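Local atomic coordinates of maltose/maltodextrin-binding protein (PDB entry 2GH9), a protein that binds maltotriose between its two lobes as a periplasmic solute-binding protein, probably to hand maltodextrins to an ABC transporter for uptake. Residues G220-G225 against G238-A243; N170-D175 against P334-P339; E19-F24 against V284-T289; R129-F134 against P251-P256; A110-V115 against K327-G332. All coordinates share one frame; numbering follows the deposited sequence.

Contact 1 (G220-G225 against G238-A243); sequences GAFKDG and GDYKKA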
# COMPACT_ATOMS: atom_id res chain seq x y z
N GLY A 220 -8.52 1.91 -14.44
CA GLY A 220 -8.80 2.44 -15.79
C GLY A 220 -10.17 3.09 -15.86
O GLY A 220 -10.31 4.23 -16.31
N ALA A 221 -11.16 2.37 -15.35
CA ALA A 221 -12.53 2.85 -15.25
C ALA A 221 -12.70 4.18 -14.49
O ALA A 221 -13.45 5.05 -14.94
CB ALA A 221 -13.42 1.76 -14.64
N PHE A 222 -11.99 4.36 -13.38
CA PHE A 222 -12.09 5.60 -12.60
C PHE A 222 -11.45 6.78 -13.33
O PHE A 222 -12.02 7.87 -13.37
CB PHE A 222 -11.46 5.42 -11.21
CG PHE A 222 -11.93 6.43 -10.18
CD1 PHE A 222 -13.15 6.26 -9.52
CD2 PHE A 222 -11.14 7.52 -9.84
CE1 PHE A 222 -13.57 7.17 -8.55
CE2 PHE A 222 -11.55 8.43 -8.88
CZ PHE A 222 -12.77 8.26 -8.22
N LYS A 223 -10.25 6.55 -13.89
CA LYS A 223 -9.57 7.55 -14.72
C LYS A 223 -10.40 7.98 -15.91
O LYS A 223 -10.49 9.18 -16.20
CB LYS A 223 -8.22 7.02 -15.25
CG LYS A 223 -7.12 7.08 -14.23
CD LYS A 223 -5.72 6.93 -14.83
CE LYS A 223 -5.52 5.64 -15.58
NZ LYS A 223 -4.07 5.45 -15.93
N ASP A 224 -11.03 7.01 -16.59
CA ASP A 224 -11.90 7.29 -17.75
C ASP A 224 -13.14 8.08 -17.37
O ASP A 224 -13.69 8.78 -18.20
CB ASP A 224 -12.37 5.99 -18.40
CG ASP A 224 -11.26 5.21 -19.05
OD1 ASP A 224 -10.14 5.73 -19.23
OD2 ASP A 224 -11.53 4.05 -19.41
N GLY A 225 -13.59 7.96 -16.12
CA GLY A 225 -14.78 8.67 -15.66
C GLY A 225 -16.02 7.80 -15.76
O GLY A 225 -17.13 8.29 -15.63
N GLY A 238 -2.17 10.77 -8.55
CA GLY A 238 -1.42 11.48 -9.58
C GLY A 238 -2.15 11.42 -10.92
O GLY A 238 -2.39 12.45 -11.54
N ASP A 239 -2.50 10.21 -11.32
CA ASP A 239 -3.21 9.98 -12.58
C ASP A 239 -4.65 10.47 -12.56
O ASP A 239 -5.14 10.90 -13.60
CB ASP A 239 -3.15 8.51 -12.98
CG ASP A 239 -1.73 8.02 -13.24
OD1 ASP A 239 -0.99 8.72 -13.95
OD2 ASP A 239 -1.37 6.92 -12.76
N TYR A 240 -5.30 10.45 -11.39
CA TYR A 240 -6.63 11.07 -11.23
C TYR A 240 -6.59 12.61 -11.29
O TYR A 240 -7.50 13.22 -11.89
CB TYR A 240 -7.35 10.63 -9.93
CG TYR A 240 -7.50 9.13 -9.74
CD1 TYR A 240 -7.29 8.23 -10.79
CD2 TYR A 240 -7.88 8.61 -8.50
CE1 TYR A 240 -7.40 6.86 -10.61
CE2 TYR A 240 -8.01 7.23 -8.31
CZ TYR A 240 -7.77 6.36 -9.37
OH TYR A 240 -7.89 5.00 -9.21
N LYS A 241 -5.59 13.23 -10.65
CA LYS A 241 -5.39 14.67 -10.76
C LYS A 241 -5.11 15.04 -12.23
O LYS A 241 -5.67 16.00 -12.75
CB LYS A 241 -4.23 15.17 -9.87
CG LYS A 241 -4.45 15.10 -8.37
CD LYS A 241 -3.16 15.40 -7.60
CE LYS A 241 -3.44 15.59 -6.10
NZ LYS A 241 -2.21 15.88 -5.29
N LYS A 242 -4.27 14.25 -12.90
CA LYS A 242 -3.89 14.51 -14.30
C LYS A 242 -5.07 14.37 -15.27
O LYS A 242 -5.18 15.14 -16.23
CB LYS A 242 -2.76 13.59 -14.73
CG LYS A 242 -2.15 13.91 -16.10
CD LYS A 242 -1.00 12.95 -16.44
CE LYS A 242 -0.76 12.89 -17.95
NZ LYS A 242 0.41 12.04 -18.36
N ALA A 243 -5.95 13.41 -15.01
CA ALA A 243 -7.18 13.25 -15.79
C ALA A 243 -8.28 14.20 -15.30
O ALA A 243 -9.42 14.11 -15.75
CB ALA A 243 -7.66 11.81 -15.76
O HOH W 1 -2.86 4.81 -13.50

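Contact 2 (N170-D175 against P334-P339); sequences NVFAKD and PMPNIP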
# COMPACT_ATOMS: atom_id res chain seq x y z
N ASN A 170 -4.83 -7.62 13.10
CA ASN A 170 -3.84 -7.54 12.06
C ASN A 170 -3.69 -8.95 11.51
O ASN A 170 -4.61 -9.77 11.69
CB ASN A 170 -2.53 -6.96 12.63
CG ASN A 170 -1.66 -6.30 11.54
OD1 ASN A 170 -1.50 -6.85 10.46
ND2 ASN A 170 -1.11 -5.12 11.84
N VAL A 171 -2.58 -9.23 10.82
CA VAL A 171 -2.34 -10.52 10.23
C VAL A 171 -2.03 -11.55 11.31
O VAL A 171 -2.53 -12.67 11.28
CB VAL A 171 -1.17 -10.47 9.20
CG1 VAL A 171 -0.82 -11.88 8.71
CG2 VAL A 171 -1.54 -9.59 8.01
N PHE A 172 -1.20 -11.15 12.27
CA PHE A 172 -0.71 -12.02 13.33
C PHE A 172 -1.07 -11.47 14.70
O PHE A 172 -1.09 -10.25 14.90
CB PHE A 172 0.81 -12.10 13.27
CG PHE A 172 1.37 -12.59 11.97
CD1 PHE A 172 1.22 -13.91 11.58
CD2 PHE A 172 2.12 -11.75 11.17
CE1 PHE A 172 1.78 -14.37 10.38
CE2 PHE A 172 2.69 -12.20 9.99
CZ PHE A 172 2.52 -13.51 9.59
N ALA A 173 -1.32 -12.36 15.66
CA ALA A 173 -1.50 -11.98 17.06
C ALA A 173 -0.19 -11.43 17.65
O ALA A 173 0.89 -11.86 17.26
CB ALA A 173 -1.99 -13.19 17.87
N LYS A 174 -0.29 -10.45 18.55
CA LYS A 174 0.86 -9.94 19.31
C LYS A 174 1.11 -10.85 20.50
O LYS A 174 0.16 -11.26 21.18
CB LYS A 174 0.61 -8.53 19.84
CG LYS A 174 0.71 -7.41 18.82
CD LYS A 174 0.58 -6.05 19.51
CE LYS A 174 0.37 -4.93 18.51
NZ LYS A 174 0.01 -3.63 19.17
N ASP A 175 2.38 -11.13 20.79
CA ASP A 175 2.72 -12.21 21.70
C ASP A 175 3.54 -11.82 22.93
O ASP A 175 4.61 -11.19 22.84
CB ASP A 175 3.47 -13.30 20.94
CG ASP A 175 3.46 -14.65 21.67
OD1 ASP A 175 3.50 -14.65 22.93
OD2 ASP A 175 3.43 -15.69 20.97
N PRO A 334 -0.78 -0.74 10.82
CA PRO A 334 0.36 -0.94 9.93
C PRO A 334 0.54 -2.40 9.54
O PRO A 334 0.38 -3.30 10.38
CB PRO A 334 1.58 -0.48 10.75
CG PRO A 334 1.07 0.22 11.93
CD PRO A 334 -0.38 -0.23 12.14
N MET A 335 0.89 -2.64 8.28
CA MET A 335 1.36 -3.94 7.87
C MET A 335 2.50 -4.41 8.80
O MET A 335 3.30 -3.59 9.27
CB MET A 335 1.88 -3.90 6.44
CG MET A 335 0.80 -3.87 5.41
SD MET A 335 1.41 -4.00 3.78
CE MET A 335 2.22 -2.40 3.54
N PRO A 336 2.58 -5.74 9.03
CA PRO A 336 3.77 -6.25 9.68
C PRO A 336 4.96 -6.14 8.74
O PRO A 336 4.81 -6.30 7.51
CB PRO A 336 3.45 -7.74 9.91
CG PRO A 336 2.00 -7.89 9.70
CD PRO A 336 1.65 -6.82 8.69
N ASN A 337 6.14 -5.89 9.31
CA ASN A 337 7.35 -5.83 8.52
C ASN A 337 8.24 -7.06 8.70
O ASN A 337 9.32 -7.11 8.17
CB ASN A 337 8.11 -4.52 8.79
CG ASN A 337 9.06 -4.59 9.99
OD1 ASN A 337 9.07 -5.54 10.77
ND2 ASN A 337 9.87 -3.54 10.13
N ILE A 338 7.74 -8.06 9.42
CA ILE A 338 8.53 -9.28 9.70
C ILE A 338 8.72 -10.16 8.46
O ILE A 338 7.90 -10.11 7.52
CB ILE A 338 7.93 -10.12 10.87
CG1 ILE A 338 6.48 -10.55 10.59
CG2 ILE A 338 8.03 -9.33 12.16
CD1 ILE A 338 5.95 -11.56 11.58
N PRO A 339 9.80 -10.96 8.44
CA PRO A 339 10.08 -11.74 7.24
C PRO A 339 8.94 -12.63 6.75
O PRO A 339 8.77 -12.81 5.55
CB PRO A 339 11.29 -12.59 7.65
CG PRO A 339 11.94 -11.79 8.71
CD PRO A 339 10.83 -11.16 9.47

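Contact 3 (E19-F24 against V284-T289); sequences EQARTF and VNFAKT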
# COMPACT_ATOMS: atom_id res chain seq x y z
N GLU A 19 12.81 14.40 -12.35
CA GLU A 19 13.25 15.77 -12.10
C GLU A 19 14.28 15.83 -10.98
O GLU A 19 15.31 16.51 -11.12
CB GLU A 19 12.08 16.70 -11.71
CG GLU A 19 12.55 18.15 -11.41
CD GLU A 19 11.49 19.03 -10.79
OE1 GLU A 19 10.31 18.63 -10.72
OE2 GLU A 19 11.87 20.15 -10.35
N GLN A 20 14.00 15.14 -9.87
CA GLN A 20 14.96 15.11 -8.76
C GLN A 20 16.29 14.47 -9.20
O GLN A 20 17.36 14.86 -8.71
CB GLN A 20 14.39 14.38 -7.53
CG GLN A 20 13.03 14.88 -7.02
CD GLN A 20 12.73 16.35 -7.33
OE1 GLN A 20 11.72 16.69 -7.97
NE2 GLN A 20 13.61 17.23 -6.88
N ALA A 21 16.22 13.51 -10.11
CA ALA A 21 17.41 12.84 -10.62
C ALA A 21 18.23 13.80 -11.48
O ALA A 21 19.47 13.80 -11.40
CB ALA A 21 17.03 11.59 -11.42
N ARG A 22 17.54 14.59 -12.30
CA ARG A 22 18.19 15.61 -13.13
C ARG A 22 18.86 16.66 -12.23
O ARG A 22 20.06 16.92 -12.36
CB ARG A 22 17.18 16.26 -14.09
CG ARG A 22 16.82 15.38 -15.30
CD ARG A 22 16.14 16.18 -16.40
NE ARG A 22 14.92 16.83 -15.92
CZ ARG A 22 13.70 16.29 -15.95
NH1 ARG A 22 13.49 15.07 -16.45
NH2 ARG A 22 12.67 16.98 -15.47
N THR A 23 18.10 17.21 -11.29
CA THR A 23 18.61 18.16 -10.31
C THR A 23 19.85 17.65 -9.53
O THR A 23 20.78 18.43 -9.30
CB THR A 23 17.51 18.58 -9.33
OG1 THR A 23 16.43 19.15 -10.06
CG2 THR A 23 18.02 19.59 -8.34
N PHE A 24 19.87 16.38 -9.13
CA PHE A 24 21.03 15.80 -8.44
C PHE A 24 22.27 15.71 -9.32
O PHE A 24 23.38 15.80 -8.83
CB PHE A 24 20.73 14.40 -7.89
CG PHE A 24 21.77 13.88 -6.94
CD1 PHE A 24 21.84 14.36 -5.64
CD2 PHE A 24 22.65 12.88 -7.33
CE1 PHE A 24 22.79 13.86 -4.74
CE2 PHE A 24 23.61 12.39 -6.44
CZ PHE A 24 23.67 12.87 -5.15
N VAL A 284 23.37 7.28 -1.17
CA VAL A 284 22.85 7.82 0.09
C VAL A 284 22.54 9.32 -0.00
O VAL A 284 21.47 9.77 0.44
CB VAL A 284 23.79 7.53 1.29
CG1 VAL A 284 23.32 8.24 2.54
CG2 VAL A 284 23.90 6.04 1.54
N ASN A 285 23.46 10.11 -0.57
CA ASN A 285 23.24 11.54 -0.71
C ASN A 285 22.00 11.79 -1.55
O ASN A 285 21.19 12.63 -1.20
CB ASN A 285 24.44 12.25 -1.34
CG ASN A 285 25.57 12.51 -0.34
OD1 ASN A 285 25.34 12.61 0.86
ND2 ASN A 285 26.78 12.62 -0.85
N PHE A 286 21.83 11.05 -2.63
CA PHE A 286 20.68 11.26 -3.51
C PHE A 286 19.38 10.90 -2.78
O PHE A 286 18.40 11.64 -2.86
CB PHE A 286 20.80 10.46 -4.79
CG PHE A 286 19.59 10.55 -5.67
CD1 PHE A 286 19.13 11.80 -6.10
CD2 PHE A 286 18.91 9.42 -6.08
CE1 PHE A 286 18.00 11.91 -6.92
CE2 PHE A 286 17.78 9.52 -6.91
CZ PHE A 286 17.32 10.77 -7.32
N ALA A 287 19.38 9.77 -2.08
CA ALA A 287 18.23 9.37 -1.26
C ALA A 287 17.83 10.47 -0.27
O ALA A 287 16.63 10.75 -0.10
CB ALA A 287 18.53 8.07 -0.52
N LYS A 288 18.82 11.11 0.35
CA LYS A 288 18.54 12.14 1.34
C LYS A 288 17.90 13.36 0.69
O LYS A 288 17.05 13.97 1.29
CB LYS A 288 19.80 12.49 2.17
CG LYS A 288 20.26 11.33 3.08
CD LYS A 288 21.68 11.47 3.61
CE LYS A 288 21.79 12.60 4.61
NZ LYS A 288 23.08 12.52 5.39
N THR A 289 18.27 13.68 -0.56
CA THR A 289 17.64 14.80 -1.28
C THR A 289 16.13 14.59 -1.48
O THR A 289 15.38 15.54 -1.50
CB THR A 289 18.29 15.11 -2.68
OG1 THR A 289 18.07 14.03 -3.61
CG2 THR A 289 19.79 15.41 -2.53
O HOH W 2 17.86 15.93 -6.21

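Contact 4 (R129-F134 against P251-P256); sequences RTWEEF and PFPVPP. Unlike the reference sequence in segment 251-256: Val254 (reference Ala).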
# COMPACT_ATOMS: atom_id res chain seq x y z
N ARG A 129 -23.13 7.49 3.77
CA ARG A 129 -22.97 7.52 5.23
C ARG A 129 -22.96 6.13 5.88
O ARG A 129 -22.45 5.97 6.98
CB ARG A 129 -24.10 8.32 5.84
CG ARG A 129 -24.12 9.79 5.44
CD ARG A 129 -25.38 10.46 5.94
NE ARG A 129 -26.54 10.24 5.07
CZ ARG A 129 -27.71 10.85 5.24
NH1 ARG A 129 -27.87 11.71 6.24
NH2 ARG A 129 -28.73 10.61 4.42
N THR A 130 -23.55 5.15 5.20
CA THR A 130 -23.67 3.80 5.72
C THR A 130 -23.47 2.79 4.60
O THR A 130 -23.47 3.14 3.42
CB THR A 130 -25.10 3.56 6.33
OG1 THR A 130 -26.09 3.69 5.29
CG2 THR A 130 -25.41 4.52 7.45
N TRP A 131 -23.34 1.53 4.98
CA TRP A 131 -23.31 0.44 4.04
C TRP A 131 -24.53 0.44 3.13
O TRP A 131 -24.42 0.21 1.94
CB TRP A 131 -23.23 -0.91 4.75
CG TRP A 131 -23.53 -2.03 3.81
CD1 TRP A 131 -24.71 -2.72 3.71
CD2 TRP A 131 -22.69 -2.51 2.75
NE1 TRP A 131 -24.63 -3.62 2.68
CE2 TRP A 131 -23.41 -3.51 2.08
CE3 TRP A 131 -21.38 -2.19 2.32
CZ2 TRP A 131 -22.88 -4.21 1.00
CZ3 TRP A 131 -20.85 -2.89 1.25
CH2 TRP A 131 -21.60 -3.90 0.60
N GLU A 132 -25.70 0.67 3.71
CA GLU A 132 -26.96 0.50 2.98
C GLU A 132 -27.11 1.59 1.92
O GLU A 132 -27.55 1.35 0.80
CB GLU A 132 -28.15 0.51 3.97
CG GLU A 132 -28.27 -0.74 4.90
CD GLU A 132 -27.22 -0.85 6.02
OE1 GLU A 132 -26.78 0.20 6.57
OE2 GLU A 132 -26.84 -2.01 6.36
N GLU A 133 -26.71 2.80 2.30
CA GLU A 133 -26.69 3.94 1.39
C GLU A 133 -25.68 3.76 0.24
O GLU A 133 -25.95 4.13 -0.89
CB GLU A 133 -26.35 5.19 2.19
CG GLU A 133 -27.07 6.42 1.77
CD GLU A 133 -26.81 7.57 2.70
OE1 GLU A 133 -27.78 8.08 3.28
OE2 GLU A 133 -25.64 7.95 2.85
N PHE A 134 -24.51 3.20 0.57
CA PHE A 134 -23.47 2.88 -0.41
C PHE A 134 -23.96 1.82 -1.38
O PHE A 134 -23.80 1.97 -2.58
CB PHE A 134 -22.21 2.37 0.31
CG PHE A 134 -21.25 1.61 -0.60
CD1 PHE A 134 -20.35 2.29 -1.42
CD2 PHE A 134 -21.23 0.22 -0.60
CE1 PHE A 134 -19.49 1.60 -2.25
CE2 PHE A 134 -20.36 -0.47 -1.41
CZ PHE A 134 -19.48 0.22 -2.24
N PRO A 251 -13.69 6.99 4.36
CA PRO A 251 -13.55 5.61 4.79
C PRO A 251 -14.52 4.72 4.01
O PRO A 251 -15.55 5.18 3.57
CB PRO A 251 -13.91 5.62 6.29
CG PRO A 251 -14.39 7.01 6.61
CD PRO A 251 -14.18 7.89 5.41
N PHE A 252 -14.15 3.47 3.82
CA PHE A 252 -15.05 2.53 3.21
C PHE A 252 -16.09 2.15 4.26
O PHE A 252 -15.75 2.07 5.41
CB PHE A 252 -14.32 1.30 2.70
CG PHE A 252 -15.13 0.49 1.73
CD1 PHE A 252 -15.20 0.85 0.38
CD2 PHE A 252 -15.90 -0.55 2.17
CE1 PHE A 252 -15.98 0.15 -0.50
CE2 PHE A 252 -16.68 -1.27 1.28
CZ PHE A 252 -16.73 -0.92 -0.04
N PRO A 253 -17.36 1.99 3.87
CA PRO A 253 -18.35 1.50 4.83
C PRO A 253 -18.04 0.13 5.44
O PRO A 253 -17.40 -0.72 4.81
CB PRO A 253 -19.66 1.45 4.04
CG PRO A 253 -19.33 1.68 2.63
CD PRO A 253 -17.98 2.34 2.58
N VAL A 254 -18.48 -0.06 6.67
CA VAL A 254 -18.27 -1.30 7.37
C VAL A 254 -19.19 -2.33 6.73
O VAL A 254 -20.38 -2.05 6.53
CB VAL A 254 -18.54 -1.14 8.89
CG1 VAL A 254 -18.17 -2.42 9.67
CG2 VAL A 254 -17.74 0.02 9.41
N PRO A 255 -18.63 -3.50 6.37
CA PRO A 255 -19.47 -4.54 5.74
C PRO A 255 -20.58 -4.99 6.70
O PRO A 255 -20.40 -4.94 7.92
CB PRO A 255 -18.50 -5.69 5.46
CG PRO A 255 -17.13 -5.13 5.62
CD PRO A 255 -17.23 -3.93 6.50
N PRO A 256 -21.71 -5.44 6.14
CA PRO A 256 -22.81 -5.92 6.97
C PRO A 256 -22.42 -7.23 7.68
O PRO A 256 -21.80 -8.11 7.09
CB PRO A 256 -23.93 -6.15 5.95
CG PRO A 256 -23.21 -6.44 4.66
CD PRO A 256 -21.99 -5.57 4.70

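Contact 5 (A110-V115 against K327-G332); sequences AFAESV and KVFPLG. With GLC (alpha-D-glucopyranose), chain B.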
# COMPACT_ATOMS: atom_id res chain seq x y z
N ALA A 110 9.37 7.77 3.95
CA ALA A 110 9.02 8.92 3.14
C ALA A 110 7.53 9.22 3.14
O ALA A 110 7.12 10.35 3.46
CB ALA A 110 9.55 8.73 1.70
N PHE A 111 6.71 8.23 2.77
CA PHE A 111 5.29 8.46 2.55
C PHE A 111 4.43 7.41 3.22
O PHE A 111 4.85 6.25 3.37
CB PHE A 111 4.98 8.46 1.04
CG PHE A 111 5.95 9.27 0.23
CD1 PHE A 111 5.96 10.65 0.33
CD2 PHE A 111 6.84 8.65 -0.63
CE1 PHE A 111 6.88 11.41 -0.41
CE2 PHE A 111 7.75 9.41 -1.37
CZ PHE A 111 7.76 10.79 -1.25
N ALA A 112 3.27 7.83 3.68
CA ALA A 112 2.29 6.92 4.25
C ALA A 112 1.10 6.84 3.31
O ALA A 112 0.80 7.79 2.58
CB ALA A 112 1.86 7.40 5.63
N GLU A 113 0.43 5.69 3.32
CA GLU A 113 -0.65 5.44 2.40
C GLU A 113 -1.58 4.38 2.95
O GLU A 113 -1.19 3.58 3.78
CB GLU A 113 -0.08 4.94 1.08
CG GLU A 113 0.74 3.64 1.23
CD GLU A 113 1.53 3.29 0.01
OE1 GLU A 113 1.66 4.18 -0.84
OE2 GLU A 113 2.01 2.13 -0.12
N SER A 114 -2.79 4.37 2.43
CA SER A 114 -3.74 3.30 2.70
C SER A 114 -4.76 3.34 1.59
O SER A 114 -4.91 4.35 0.91
CB SER A 114 -4.42 3.49 4.07
OG SER A 114 -5.51 4.40 3.98
N VAL A 115 -5.50 2.24 1.42
CA VAL A 115 -6.69 2.32 0.59
C VAL A 115 -7.80 3.08 1.32
O VAL A 115 -7.80 3.25 2.55
CB VAL A 115 -7.22 0.91 0.12
CG1 VAL A 115 -6.16 0.25 -0.77
CG2 VAL A 115 -7.64 0.01 1.31
N LYS A 327 -8.39 11.18 8.21
CA LYS A 327 -9.58 10.63 8.81
C LYS A 327 -9.66 9.12 8.57
O LYS A 327 -10.48 8.44 9.19
CB LYS A 327 -10.81 11.36 8.26
CG LYS A 327 -10.92 12.85 8.75
CD LYS A 327 -11.31 12.90 10.24
CE LYS A 327 -10.90 14.24 10.97
NZ LYS A 327 -9.46 14.30 11.38
N VAL A 328 -8.81 8.61 7.69
CA VAL A 328 -8.77 7.19 7.36
C VAL A 328 -7.65 6.48 8.12
O VAL A 328 -7.87 5.40 8.66
CB VAL A 328 -8.63 6.96 5.82
CG1 VAL A 328 -8.41 5.47 5.51
CG2 VAL A 328 -9.82 7.50 5.07
N PHE A 329 -6.47 7.09 8.21
CA PHE A 329 -5.33 6.40 8.84
C PHE A 329 -5.57 5.91 10.26
O PHE A 329 -5.13 4.82 10.61
CB PHE A 329 -4.05 7.25 8.83
CG PHE A 329 -3.43 7.45 7.45
CD1 PHE A 329 -3.84 6.71 6.34
CD2 PHE A 329 -2.41 8.37 7.29
CE1 PHE A 329 -3.26 6.91 5.10
CE2 PHE A 329 -1.84 8.59 6.05
CZ PHE A 329 -2.25 7.84 4.96
N PRO A 330 -6.26 6.69 11.10
CA PRO A 330 -6.52 6.20 12.46
C PRO A 330 -7.41 4.97 12.56
O PRO A 330 -7.42 4.33 13.62
CB PRO A 330 -7.21 7.39 13.13
CG PRO A 330 -6.77 8.57 12.35
CD PRO A 330 -6.77 8.06 10.92
N LEU A 331 -8.13 4.64 11.50
CA LEU A 331 -8.94 3.41 11.47
C LEU A 331 -8.11 2.14 11.23
O LEU A 331 -8.56 1.03 11.52
CB LEU A 331 -10.00 3.53 10.40
CG LEU A 331 -10.88 4.77 10.41
CD1 LEU A 331 -11.81 4.72 9.22
CD2 LEU A 331 -11.64 4.94 11.75
N GLY A 332 -6.89 2.31 10.72
CA GLY A 332 -6.09 1.22 10.19
C GLY A 332 -5.07 0.62 11.14
O GLY A 332 -4.99 1.01 12.30
C1 GLC B . -0.11 -0.62 -3.60
C2 GLC B . 0.57 -0.43 -2.26
C3 GLC B . 1.34 -1.72 -1.89
C4 GLC B . 0.48 -2.97 -1.99
C5 GLC B . -0.23 -3.02 -3.34
C6 GLC B . -1.22 -4.19 -3.38
O2 GLC B . 1.50 0.66 -2.33
O3 GLC B . 1.90 -1.61 -0.60
O4 GLC B . 1.30 -4.15 -1.81
O5 GLC B . -0.93 -1.79 -3.59
O6 GLC B . -1.44 -4.66 -4.72

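Contact 1 (G220-G225 against G238-A243)
Phe222 lays its CD2 over the centre of the Tyr240 ring, and CD2 comes within 3.5 Å of CE2 of Tyr240. The ring planes meet at 49° with the centroids 4.7 Å apart, which is an oblique aromatic pair. Lys223 approaches the same tyrosine differently: its CG lies in the ring plane at the edge, 3.6 Å from Tyr240 CD1. Further out, the lysine chain bends at chi3 (-59°), which places its CE, and its CD rests 3.5 Å from Asp239 CB. The two charged ends do not form a salt bridge, since Lys223 NZ stays 4.4 Å from Asp239 OD2. A water spans them instead, accepting from Lys223 NZ at 2.8 Å and lying 2.7 Å from Asp239 OD2. The second shell fixes the tyrosine: its OH is hydrogen-bonded to Asp219 and Asn232. Phe222 and Tyr240 both rest on Ile230 of strand 227-232, which links these helices; their segment axes run at 26° to each other. Gly225, with positive phi, closes helix 215-224 in a Schellman motif. The contact thus grades from buried aromatic carbon to two opposite charges bridged by water, whose attraction is probably softened by the intervening molecule.

Contact 2 (N170-D175 against P334-P339)
Asn170 reaches across to the backbone of Pro334, with its ND2 giving a hydrogen bond of 2.8 Å to Pro334 O. Its CG is anti to the backbone N (chi1 -155°), and the acceptor lies practically in the plane of the amide. The other end of that amide is held too: OD1 accepts from Val171 N at 2.6 Å through an in-plane lone pair. This pair of bonds fixes the rotation of the group, whose OD1 also lies 3.6 Å from Pro336 CD. The proline ring is met from further along as well, its CG being 4.1 Å from Val171 CB. Ile338 holds CG1 between its backbone N and carbonyl carbon (chi1 58°), and its CD1 meets Phe172 CE2 at 3.7 Å, the two side chains reaching tip to tip. Beneath, Val171 CG1 sits over the centre of the Phe172 ring. The arrangement joins the small hairpin 172-175/179-181 to the loop leading from strand 333-334 into helix 341-357, a loop that carries Met335 of the sugar-binding pocket.

Contact 3 (E19-F24 against V284-T289)
Phe24 and Phe286 both carry CG anti to the backbone N (chi1 -168° and 175°), which directs each CG toward the interface between helices 11-26 and 280-290. The two side chains then interlock at their bases. Phe286 CB stands over the centre of the Phe24 ring, 3.7 Å from its centroid, in a CH-pi contact. Phe286 CD1 follows over the same face, 3.5 Å from Phe24 CG. The ring planes are inclined at 55°, an oblique aromatic pair. At its far side the Phe286 ring meets the first helix in its own plane, with CE1 3.5 Å from Gln20 O, while CZ lies 4.2 Å from Ala21 CB. Thr289 sends CG2 to 3.9 Å from Phe24 CD1, and Asn285 CB comes up to Phe24 CZ. Val32 of strand 32-36 lies against both phenylalanines, so the helices pack together on the sheet that contains strands 3-7 and 58-63. No direct hydrogen bond joins the segments. One water donates to Gln20 O at 2.8 Å and to Thr289 OG1 at 3.2 Å, spending both protons. Cohesion therefore comes chiefly from dispersion and CH-pi contact, with a single hydrated polar link alongside the aromatic pair.

Contact 4 (R129-F134 against P251-P256)
Trp131 and Pro253 mark the closest backbone approach, 5.1 Å between their CA atoms. Residues 251-256 all have phi and psi in the polyproline II region, giving an extended strip that runs past the first turn of helix 131-141. Thr130 is the N-cap of that helix, its OG1 accepting from Glu133 N at 3.2 Å. Arg129 reinforces the start by gripping the Glu133 carboxylate side-on in a salt bridge. Trp131 holds CG anti to the backbone N (chi1 166°) and offers one face of its indole to Pro256, whose CD stands 3.7 Å from the centroid of the five-membered ring. That CH-pi contact is only 12° off the ring normal. Trp131 CB also abuts Val254 O at 3.5 Å. Pro253 sits against the helix start, with CB 3.8 Å from Trp131 CA and CG 3.8 Å from Phe134 CG. Beyond it, Phe252 turns its edge to the face of Phe134 in a T-shaped pair, CZ to CZ 3.7 Å. Phe149 touches both of these rings, and Phe198 packs against Trp131 and Pro256. With no hydrogen bond crossing, the proline-rich strip is held by CH-pi, edge-to-face and apolar contacts; its four proline nitrogens carry no N-H to donate.

Contact 5 (A110-V115 against K327-G332)
Phe329 leans across to residues 112-114, its CG anti to the carbonyl carbon (chi1 -69°). Beyond CB and CG, the ring spreads along the backbone. CD1 lies 3.7 Å from Ser114 OG, and CE1 is at 3.6 Å from the same hydroxyl, which sits in the ring plane at its edge. The tip, CZ, comes to 3.8 Å from Glu113 N, and CE2 returns along the other rim to Ala112 CB at 3.9 Å. Residues 113-115 link strand 104-113 of one sheet to strand 116-120 of the other, consistent with a hinge crossing between the two lobes of a periplasmic binding protein. The CB of Glu113 points away from residues 327-332, and its OE2 accepts from O2 of a bound glucose unit at 2.7 Å. Arg305, in a salt bridge, and Gln269 hold the same carboxylate. Ser114 OG donates to Val115 O at 2.9 Å from above the carbonyl plane, while Val328 CG1 closes on the hydroxyl at 3.4 Å.

Contact 5 lies nearest the middle of the chain, about 9 Å from its centre, and meets the sugar through Glu113. Contact 2 follows it in sequence after a single residue, 327-332 leading to 334-339, with centres about 17 Å apart; its Met335 also lines the pocket. Contact 4 touches contact 5 where Pro251 CB meets Leu331 CD1 at 3.7 Å, so the proline-rich strip begins against the loop 327-332 of contact 5. Contact 1 stands apart, its centre about 21 Å from that of contact 5, although the side chain of Asp239 is about 8 Å from a glucose unit. Contacts 3 and 4 lie on opposite sides of the chain's centre, about 43 Å apart between centres.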